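Local coordinates for 3',5'-cyclic-nucleotide phosphodiesterase 1 (Saccharomyces cerevisiae, PDB 4OJV), which belongs to the class II phosphodiesterases, proteins of the metallo-hydrolase fold, and carries two zinc ions in this model, at residues A[62-67]-A[73-78]; A[189-192]-A[196-199]; A[207-212]-A[261-266]. One frame throughout, in Å; residues are numbered along the deposited sequence.

Contact 1 (A[62-67]-A[73-78])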
loop_
_atom_site.group_PDB
_atom_site.type_symbol
_atom_site.label_atom_id
_atom_site.label_comp_id
_atom_site.label_asym_id
_atom_site.label_seq_id
_atom_site.Cartn_x
_atom_site.Cartn_y
_atom_site.Cartn_z
ATOM N N ASP A 62 -10.194 -13.935 -24.281
ATOM C CA ASP A 62 -8.887 -13.400 -24.654
ATOM C C ASP A 62 -8.367 -12.462 -23.562
ATOM O O ASP A 62 -8.167 -11.266 -23.776
ATOM C CB ASP A 62 -8.976 -12.686 -26.009
ATOM C CG ASP A 62 -9.482 -13.593 -27.123
ATOM O OD1 ASP A 62 -9.401 -14.835 -26.982
ATOM O OD2 ASP A 62 -9.960 -13.059 -28.146
ATOM N N GLU A 63 -8.135 -13.021 -22.381
ATOM C CA GLU A 63 -7.804 -12.216 -21.217
ATOM C C GLU A 63 -6.455 -11.486 -21.332
ATOM O O GLU A 63 -5.452 -12.087 -21.702
ATOM C CB GLU A 63 -7.817 -13.098 -19.981
ATOM C CG GLU A 63 -7.810 -12.308 -18.698
ATOM C CD GLU A 63 -7.611 -13.183 -17.485
ATOM O OE1 GLU A 63 -7.943 -14.389 -17.531
ATOM O OE2 GLU A 63 -7.125 -12.643 -16.492
ATOM N N LEU A 64 -6.460 -10.194 -21.015
ATOM C CA LEU A 64 -5.239 -9.390 -20.951
ATOM C C LEU A 64 -4.992 -8.982 -19.515
ATOM O O LEU A 64 -5.935 -8.677 -18.782
ATOM C CB LEU A 64 -5.360 -8.127 -21.812
ATOM C CG LEU A 64 -5.622 -8.282 -23.310
ATOM C CD1 LEU A 64 -5.879 -6.926 -23.950
ATOM C CD2 LEU A 64 -4.457 -8.982 -23.989
ATOM N N VAL A 65 -3.721 -8.976 -19.121
ATOM C CA VAL A 65 -3.345 -8.576 -17.764
ATOM C C VAL A 65 -2.446 -7.336 -17.798
ATOM O O VAL A 65 -1.753 -7.093 -18.783
ATOM C CB VAL A 65 -2.654 -9.720 -16.974
ATOM C CG1 VAL A 65 -3.562 -10.939 -16.863
ATOM C CG2 VAL A 65 -1.323 -10.112 -17.602
ATOM N N PRO A 66 -2.431 -6.544 -16.715
ATOM C CA PRO A 66 -1.546 -5.369 -16.724
ATOM C C PRO A 66 -0.070 -5.730 -16.884
ATOM O O PRO A 66 0.365 -6.778 -16.380
ATOM C CB PRO A 66 -1.783 -4.738 -15.349
ATOM C CG PRO A 66 -3.156 -5.190 -14.971
ATOM C CD PRO A 66 -3.270 -6.589 -15.502
ATOM N N SER A 67 0.673 -4.878 -17.597
ATOM C CA SER A 67 2.103 -5.078 -17.812
ATOM C C SER A 67 2.871 -3.762 -17.687
ATOM O O SER A 67 3.669 -3.596 -16.762
ATOM C CB SER A 67 2.347 -5.725 -19.182
ATOM O OG SER A 67 3.725 -5.802 -19.467
ATOM N N ARG A 73 -1.084 -3.762 -21.526
ATOM C CA ARG A 73 -1.728 -5.024 -21.184
ATOM C C ARG A 73 -1.210 -6.128 -22.097
ATOM O O ARG A 73 -0.960 -5.895 -23.282
ATOM C CB ARG A 73 -3.251 -4.914 -21.289
ATOM C CG ARG A 73 -3.878 -4.005 -20.236
ATOM C CD ARG A 73 -5.401 -4.068 -20.254
ATOM N NE ARG A 73 -5.951 -4.015 -21.609
ATOM C CZ ARG A 73 -6.187 -2.902 -22.299
ATOM N NH1 ARG A 73 -5.922 -1.709 -21.778
ATOM N NH2 ARG A 73 -6.692 -2.983 -23.523
ATOM N N GLU A 74 -1.049 -7.325 -21.541
ATOM C CA GLU A 74 -0.512 -8.480 -22.260
ATOM C C GLU A 74 -1.377 -9.714 -22.094
ATOM O O GLU A 74 -1.959 -9.921 -21.033
ATOM C CB GLU A 74 0.895 -8.823 -21.765
ATOM C CG GLU A 74 1.967 -7.815 -22.124
ATOM C CD GLU A 74 2.369 -7.839 -23.583
ATOM O OE1 GLU A 74 1.835 -8.663 -24.356
ATOM O OE2 GLU A 74 3.224 -7.014 -23.940
ATOM N N PRO A 75 -1.429 -10.568 -23.127
ATOM C CA PRO A 75 -2.130 -11.847 -23.018
ATOM C C PRO A 75 -1.701 -12.659 -21.795
ATOM O O PRO A 75 -0.508 -12.862 -21.555
ATOM C CB PRO A 75 -1.747 -12.557 -24.319
ATOM C CG PRO A 75 -1.591 -11.437 -25.294
ATOM C CD PRO A 75 -0.947 -10.324 -24.505
ATOM N N ILE A 76 -2.691 -13.135 -21.041
ATOM C CA ILE A 76 -2.431 -13.912 -19.834
ATOM C C ILE A 76 -1.536 -15.126 -20.091
ATOM O O ILE A 76 -0.636 -15.435 -19.308
ATOM C CB ILE A 76 -3.747 -14.340 -19.135
ATOM C CG1 ILE A 76 -3.432 -15.032 -17.805
ATOM C CG2 ILE A 76 -4.609 -15.227 -20.034
ATOM C CD1 ILE A 76 -4.641 -15.404 -16.980
ATOM N N GLU A 77 -1.762 -15.804 -21.212
ATOM C CA GLU A 77 -1.075 -17.061 -21.476
ATOM C C GLU A 77 0.438 -16.908 -21.623
ATOM O O GLU A 77 1.180 -17.870 -21.429
ATOM C CB GLU A 77 -1.691 -17.801 -22.679
ATOM C CG GLU A 77 -1.562 -17.096 -24.027
ATOM C CD GLU A 77 -2.716 -16.161 -24.354
ATOM O OE1 GLU A 77 -3.474 -15.731 -23.459
ATOM O OE2 GLU A 77 -2.872 -15.847 -25.553
ATOM N N PHE A 78 0.897 -15.691 -21.919
ATOM C CA PHE A 78 2.329 -15.431 -22.033
ATOM C C PHE A 78 3.073 -15.632 -20.706
ATOM O O PHE A 78 4.284 -15.855 -20.700
ATOM C CB PHE A 78 2.606 -14.009 -22.538
ATOM C CG PHE A 78 2.175 -13.742 -23.973
ATOM C CD1 PHE A 78 1.702 -14.753 -24.822
ATOM C CD2 PHE A 78 2.265 -12.451 -24.478
ATOM C CE1 PHE A 78 1.324 -14.462 -26.133
ATOM C CE2 PHE A 78 1.893 -12.160 -25.787
ATOM C CZ PHE A 78 1.421 -13.167 -26.607
HETATM O O HOH W 1 4.595 -5.673 -22.074
#
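This is a small antiparallel beta hairpin at the periphery of the chain, in which Val-65 and Glu-74 form a hydrogen-bonded pair between strands 64-66 and 73-75. Val-65 N gives its hydrogen to Glu-74 O at 2.8 Å, and Glu-74 N answers to Val-65 O at 2.9 Å. Past the non-hydrogen-bonded pair Leu-64 and Pro-75, the ladder gains one more rung, Ile-76 N to Glu-63 O at 3.0 Å. The two faces differ. On one, Leu-64 sets CD2 3.8 Å from CD of the Pro-75 ring, while its CD1 reaches the edge of the Arg-73 guanidinium, near its plane and 3.7 Å from NE. On the other, Val-65 CG1 meets Ile-76 CB. Ile-76 CD1 lies against the carboxylate end of Glu-63, whose OE2 is hydrogen-bonded to His-365. Glu-74 folds at chi2 (-73°), bringing OE2 round to a water that donates both to it (2.7 Å) and to Ser-67 OG; OE2 also bonds His-71. Val-65 and Ile-76 rest on His-365 of strand 365-368, while Ser-67 turns to helix 336-350, touching Arg-337 and bonding Asp-335 just before it.

Contact 2 (A[189-192]-A[196-199])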
loop_
_atom_site.group_PDB
_atom_site.type_symbol
_atom_site.label_atom_id
_atom_site.label_comp_id
_atom_site.label_asym_id
_atom_site.label_seq_id
_atom_site.Cartn_x
_atom_site.Cartn_y
_atom_site.Cartn_z
ATOM N N LYS A 189 0.861 -14.158 17.456
ATOM C CA LYS A 189 1.256 -15.446 18.017
ATOM C C LYS A 189 2.491 -15.998 17.322
ATOM O O LYS A 189 2.614 -15.959 16.093
ATOM C CB LYS A 189 0.100 -16.440 17.938
ATOM C CG LYS A 189 -1.046 -16.113 18.879
ATOM C CD LYS A 189 -2.076 -17.226 18.914
ATOM C CE LYS A 189 -3.312 -16.796 19.688
ATOM N NZ LYS A 189 -4.270 -17.923 19.845
ATOM N N CYS A 190 3.421 -16.509 18.117
ATOM C CA CYS A 190 4.645 -17.091 17.583
ATOM C C CYS A 190 4.481 -18.557 17.220
ATOM O O CYS A 190 3.685 -19.287 17.823
ATOM C CB CYS A 190 5.805 -16.933 18.567
ATOM S SG CYS A 190 6.641 -15.329 18.513
ATOM N N LEU A 191 5.253 -18.964 16.218
ATOM C CA LEU A 191 5.401 -20.349 15.819
ATOM C C LEU A 191 6.828 -20.783 16.124
ATOM O O LEU A 191 7.751 -19.966 16.119
ATOM C CB LEU A 191 5.153 -20.495 14.318
ATOM C CG LEU A 191 3.748 -20.191 13.809
ATOM C CD1 LEU A 191 3.781 -20.018 12.293
ATOM C CD2 LEU A 191 2.764 -21.279 14.215
ATOM N N ASN A 192 6.995 -22.078 16.369
ATOM C CA ASN A 192 8.314 -22.681 16.506
ATOM C C ASN A 192 8.810 -23.169 15.154
ATOM O O ASN A 192 8.059 -23.814 14.419
ATOM C CB ASN A 192 8.275 -23.861 17.480
ATOM C CG ASN A 192 7.919 -23.445 18.892
ATOM O OD1 ASN A 192 8.388 -22.422 19.390
ATOM N ND2 ASN A 192 7.088 -24.244 19.547
ATOM N N VAL A 196 5.690 -29.116 13.271
ATOM C CA VAL A 196 4.387 -29.310 12.657
ATOM C C VAL A 196 3.348 -28.726 13.595
ATOM O O VAL A 196 3.142 -29.218 14.713
ATOM C CB VAL A 196 4.084 -30.802 12.371
ATOM C CG1 VAL A 196 2.687 -30.970 11.791
ATOM C CG2 VAL A 196 5.120 -31.392 11.428
ATOM N N GLN A 197 2.721 -27.652 13.140
ATOM C CA GLN A 197 1.713 -26.966 13.914
ATOM C C GLN A 197 0.368 -27.062 13.180
ATOM O O GLN A 197 0.326 -27.431 12.003
ATOM C CB GLN A 197 2.215 -25.547 14.240
ATOM C CG GLN A 197 3.327 -25.598 15.302
ATOM C CD GLN A 197 4.439 -24.553 15.167
ATOM O OE1 GLN A 197 5.168 -24.490 14.158
ATOM N NE2 GLN A 197 4.606 -23.753 16.215
ATOM N N LYS A 198 -0.735 -26.815 13.869
ATOM C CA LYS A 198 -2.041 -27.024 13.248
ATOM C C LYS A 198 -2.679 -25.711 12.839
ATOM O O LYS A 198 -2.591 -24.714 13.562
ATOM C CB LYS A 198 -2.981 -27.799 14.179
ATOM C CG LYS A 198 -2.407 -29.093 14.749
ATOM C CD LYS A 198 -2.149 -30.133 13.668
ATOM C CE LYS A 198 -1.392 -31.332 14.215
ATOM N NZ LYS A 198 -0.971 -32.271 13.138
ATOM N N CYS A 199 -3.304 -25.709 11.664
ATOM C CA CYS A 199 -4.150 -24.593 11.265
ATOM C C CYS A 199 -5.426 -24.625 12.102
ATOM O O CYS A 199 -5.842 -25.689 12.577
ATOM C CB CYS A 199 -4.491 -24.653 9.778
ATOM S SG CYS A 199 -3.100 -24.343 8.662
#
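The side-chain amide of Gln-197 lies against the backbone of Asn-192, with Asn-192 N 2.9 Å from NE2 and Asn-192 O 3.0 Å from OE1 as built. The amide has probably been modelled turned over; turned back, it may hydrogen-bond to the N-H and the C=O of the one residue, a two-point grip by a side chain on a backbone. The main chains themselves stay well apart, the nearest CA atoms, those of Leu-191 and Gln-197, being 7.8 Å from each other. Gln-197 covers that distance with CB directed toward the other segment and a bend at chi2 (145°). Its amide plane runs nearly level with that of the Asn-192 side chain, 11° off, though the two chains cross at about a right angle. Leu-191 adds the apolar part, CD2 coming within 3.8 Å of Gln-197 CD.

In the two-sheet sandwich of this fold, strand 186-190 is an outermost strand of one sheet and strand 197-198 of the other, so the amide spans the place where the chain passes between them. Lys-189 and Leu-191 keep backbone bonds to strand 153-157, whereas Gln-197 pairs with Val-206 of strand 204-215. Leu-191 turns into the interior between the sheets, against Tyr-125, Trp-156 and Tyr-228, and both it and Gln-197 touch Pro-208. Asn-192 ND2 is hydrogen-bonded to Glu-195 within the connecting turn, and Lys-198 makes a salt bridge with Asp-205 on the adjoining strand.

Contact 3 (A[207-212]-A[261-266])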
loop_
_atom_site.group_PDB
_atom_site.type_symbol
_atom_site.label_atom_id
_atom_site.label_comp_id
_atom_site.label_asym_id
_atom_site.label_seq_id
_atom_site.Cartn_x
_atom_site.Cartn_y
_atom_site.Cartn_z
ATOM N N ILE A 207 3.969 -25.825 8.664
ATOM C CA ILE A 207 5.334 -26.102 9.100
ATOM C C ILE A 207 6.231 -24.961 8.606
ATOM O O ILE A 207 6.473 -24.850 7.404
ATOM C CB ILE A 207 5.870 -27.465 8.577
ATOM C CG1 ILE A 207 4.755 -28.528 8.503
ATOM C CG2 ILE A 207 7.037 -27.921 9.443
ATOM C CD1 ILE A 207 5.151 -29.801 7.775
ATOM N N PRO A 208 6.707 -24.106 9.528
ATOM C CA PRO A 208 7.521 -22.952 9.134
ATOM C C PRO A 208 9.025 -23.210 9.253
ATOM O O PRO A 208 9.470 -23.879 10.194
ATOM C CB PRO A 208 7.096 -21.889 10.145
ATOM C CG PRO A 208 6.807 -22.671 11.388
ATOM C CD PRO A 208 6.286 -24.016 10.941
ATOM N N PHE A 209 9.786 -22.671 8.301
ATOM C CA PHE A 209 11.238 -22.809 8.272
ATOM C C PHE A 209 11.864 -21.451 8.045
ATOM O O PHE A 209 11.422 -20.694 7.176
ATOM C CB PHE A 209 11.646 -23.754 7.146
ATOM C CG PHE A 209 11.262 -25.181 7.403
ATOM C CD1 PHE A 209 9.976 -25.626 7.114
ATOM C CD2 PHE A 209 12.181 -26.077 7.941
ATOM C CE1 PHE A 209 9.608 -26.940 7.367
ATOM C CE2 PHE A 209 11.816 -27.397 8.195
ATOM C CZ PHE A 209 10.528 -27.821 7.908
ATOM N N LYS A 210 12.911 -21.154 8.804
ATOM C CA LYS A 210 13.616 -19.899 8.654
ATOM C C LYS A 210 14.585 -19.961 7.470
ATOM O O LYS A 210 15.232 -20.986 7.233
ATOM C CB LYS A 210 14.354 -19.585 9.949
ATOM C CG LYS A 210 14.876 -18.167 10.055
ATOM C CD LYS A 210 15.507 -17.929 11.421
ATOM C CE LYS A 210 16.874 -18.585 11.524
ATOM N NZ LYS A 210 17.509 -18.378 12.859
ATOM N N VAL A 211 14.681 -18.860 6.728
ATOM C CA VAL A 211 15.613 -18.732 5.606
ATOM C C VAL A 211 16.314 -17.367 5.678
ATOM O O VAL A 211 15.924 -16.502 6.475
ATOM C CB VAL A 211 14.930 -18.942 4.222
ATOM C CG1 VAL A 211 14.307 -20.330 4.111
ATOM C CG2 VAL A 211 13.899 -17.855 3.929
ATOM N N HIS A 212 17.346 -17.181 4.856
ATOM C CA HIS A 212 18.061 -15.903 4.785
ATOM C C HIS A 212 17.480 -14.958 3.765
ATOM O O HIS A 212 17.080 -15.373 2.673
ATOM C CB HIS A 212 19.531 -16.107 4.444
ATOM C CG HIS A 212 20.301 -16.903 5.462
ATOM N ND1 HIS A 212 20.567 -16.459 6.707
ATOM C CD2 HIS A 212 20.863 -18.159 5.363
ATOM C CE1 HIS A 212 21.282 -17.396 7.363
ATOM N NE2 HIS A 212 21.461 -18.432 6.541
ATOM N N TRP A 261 15.152 -28.033 1.865
ATOM C CA TRP A 261 14.948 -28.969 0.761
ATOM C C TRP A 261 15.084 -30.394 1.210
ATOM O O TRP A 261 14.376 -31.264 0.712
ATOM C CB TRP A 261 15.887 -28.705 -0.411
ATOM C CG TRP A 261 15.831 -27.306 -0.969
ATOM C CD1 TRP A 261 16.897 -26.432 -1.149
ATOM C CD2 TRP A 261 14.650 -26.579 -1.456
ATOM N NE1 TRP A 261 16.469 -25.243 -1.691
ATOM C CE2 TRP A 261 15.133 -25.267 -1.900
ATOM C CE3 TRP A 261 13.293 -26.874 -1.572
ATOM C CZ2 TRP A 261 14.275 -24.307 -2.423
ATOM C CZ3 TRP A 261 12.440 -25.898 -2.104
ATOM C CH2 TRP A 261 12.923 -24.644 -2.512
ATOM N N SER A 262 15.990 -30.635 2.157
ATOM C CA SER A 262 16.165 -31.974 2.722
ATOM C C SER A 262 14.890 -32.429 3.425
ATOM O O SER A 262 14.449 -33.568 3.253
ATOM C CB SER A 262 17.352 -32.011 3.683
ATOM O OG SER A 262 18.568 -31.774 2.994
ATOM N N TYR A 263 14.279 -31.529 4.193
ATOM C CA TYR A 263 13.030 -31.842 4.879
ATOM C C TYR A 263 11.920 -32.168 3.880
ATOM O O TYR A 263 11.181 -33.141 4.054
ATOM C CB TYR A 263 12.612 -30.675 5.781
ATOM C CG TYR A 263 11.406 -30.958 6.651
ATOM C CD1 TYR A 263 10.113 -30.832 6.149
ATOM C CD2 TYR A 263 11.559 -31.336 7.985
ATOM C CE1 TYR A 263 9.006 -31.089 6.940
ATOM C CE2 TYR A 263 10.456 -31.594 8.787
ATOM C CZ TYR A 263 9.182 -31.466 8.262
ATOM O OH TYR A 263 8.082 -31.719 9.052
ATOM N N VAL A 264 11.809 -31.357 2.827
ATOM C CA VAL A 264 10.805 -31.573 1.792
ATOM C C VAL A 264 11.002 -32.940 1.122
ATOM O O VAL A 264 10.059 -33.732 1.030
ATOM C CB VAL A 264 10.824 -30.428 0.751
ATOM C CG1 VAL A 264 9.938 -30.747 -0.439
ATOM C CG2 VAL A 264 10.393 -29.115 1.396
ATOM N N ALA A 265 12.225 -33.223 0.674
ATOM C CA ALA A 265 12.498 -34.482 -0.020
ATOM C C ALA A 265 12.273 -35.696 0.889
ATOM O O ALA A 265 11.804 -36.739 0.420
ATOM C CB ALA A 265 13.903 -34.493 -0.599
ATOM N N GLU A 266 12.583 -35.556 2.179
ATOM C CA GLU A 266 12.398 -36.661 3.125
ATOM C C GLU A 266 10.921 -36.922 3.411
ATOM O O GLU A 266 10.492 -38.078 3.516
ATOM C CB GLU A 266 13.148 -36.411 4.436
ATOM C CG GLU A 266 13.020 -37.568 5.421
ATOM C CD GLU A 266 13.870 -37.416 6.674
ATOM O OE1 GLU A 266 14.264 -36.280 7.004
ATOM O OE2 GLU A 266 14.130 -38.440 7.341
#
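Helix 256-267 packs on the seven-stranded sheet through a T-shaped aromatic pair, the edge of Phe-209 from strand 204-215 turned to the face of Tyr-263. The ring centroids are 4.8 Å apart and the planes meet at 59°, so the T leans well away from upright. Phe-209 leads with CZ, the far corner of its ring, which stands 3.4 Å above the tyrosine plane and over its centre. Tyr-263 CG and CD1 both lie 3.5 Å from that CZ, and the approach sets the weakly positive C-H rim of one ring over the pi cloud of the other. With CG anti to the backbone N (chi1 -174°) the ring of Tyr-263 reaches out to the strand, and chi2 (-82°) turns its face to Phe-209.

Ile-207 stands two residues before Phe-209 and on the same side of the strand. Its CD1 meets the hydroxyl end of the tyrosine, 3.7 Å from OH and 4.1 Å from CE1, crossing the ring obliquely. This is the helix-on-sheet layer of an alpha-beta-beta-alpha sandwich: Phe-209 and Ile-207 face the helix. Phe-209 makes a second edge-to-face pair with Phe-260, three residues before Tyr-263 on the helix, so that one strand ring serves two helix rings. Further along the strand Val-211 meets Leu-257, and the residue after His-212 is His-213, a zinc ligand. Away from the strand, Trp-261, Ser-262 and Ala-265 lean on Leu-310 of helix 297-311, and Trp-261 NE1 is hydrogen-bonded to Glu-303 there.

Contact 1 lies across the centre of the chain from the other two, about 38 Å from contact 2 and 34 Å from contact 3 between centres. It is a partly exposed hairpin, held by backbone bonds and trimmed with charged side chains and a water. Contact 3 is buried and largely apolar, an aromatic pair and an isoleucine methyl, the tyrosine hydroxyl its one polar group. Contact 2 falls between these in character: one amide against a backbone at the sheet margin, with a leucine reaching inward. Contacts 2 and 3 share a sheet, strands 197-198 and 204-215 being neighbours in it, and they touch: Val-196 CG2 is 3.8 Å from Tyr-263 OH, and Asn-192 O is 3.5 Å from Pro-208 CG.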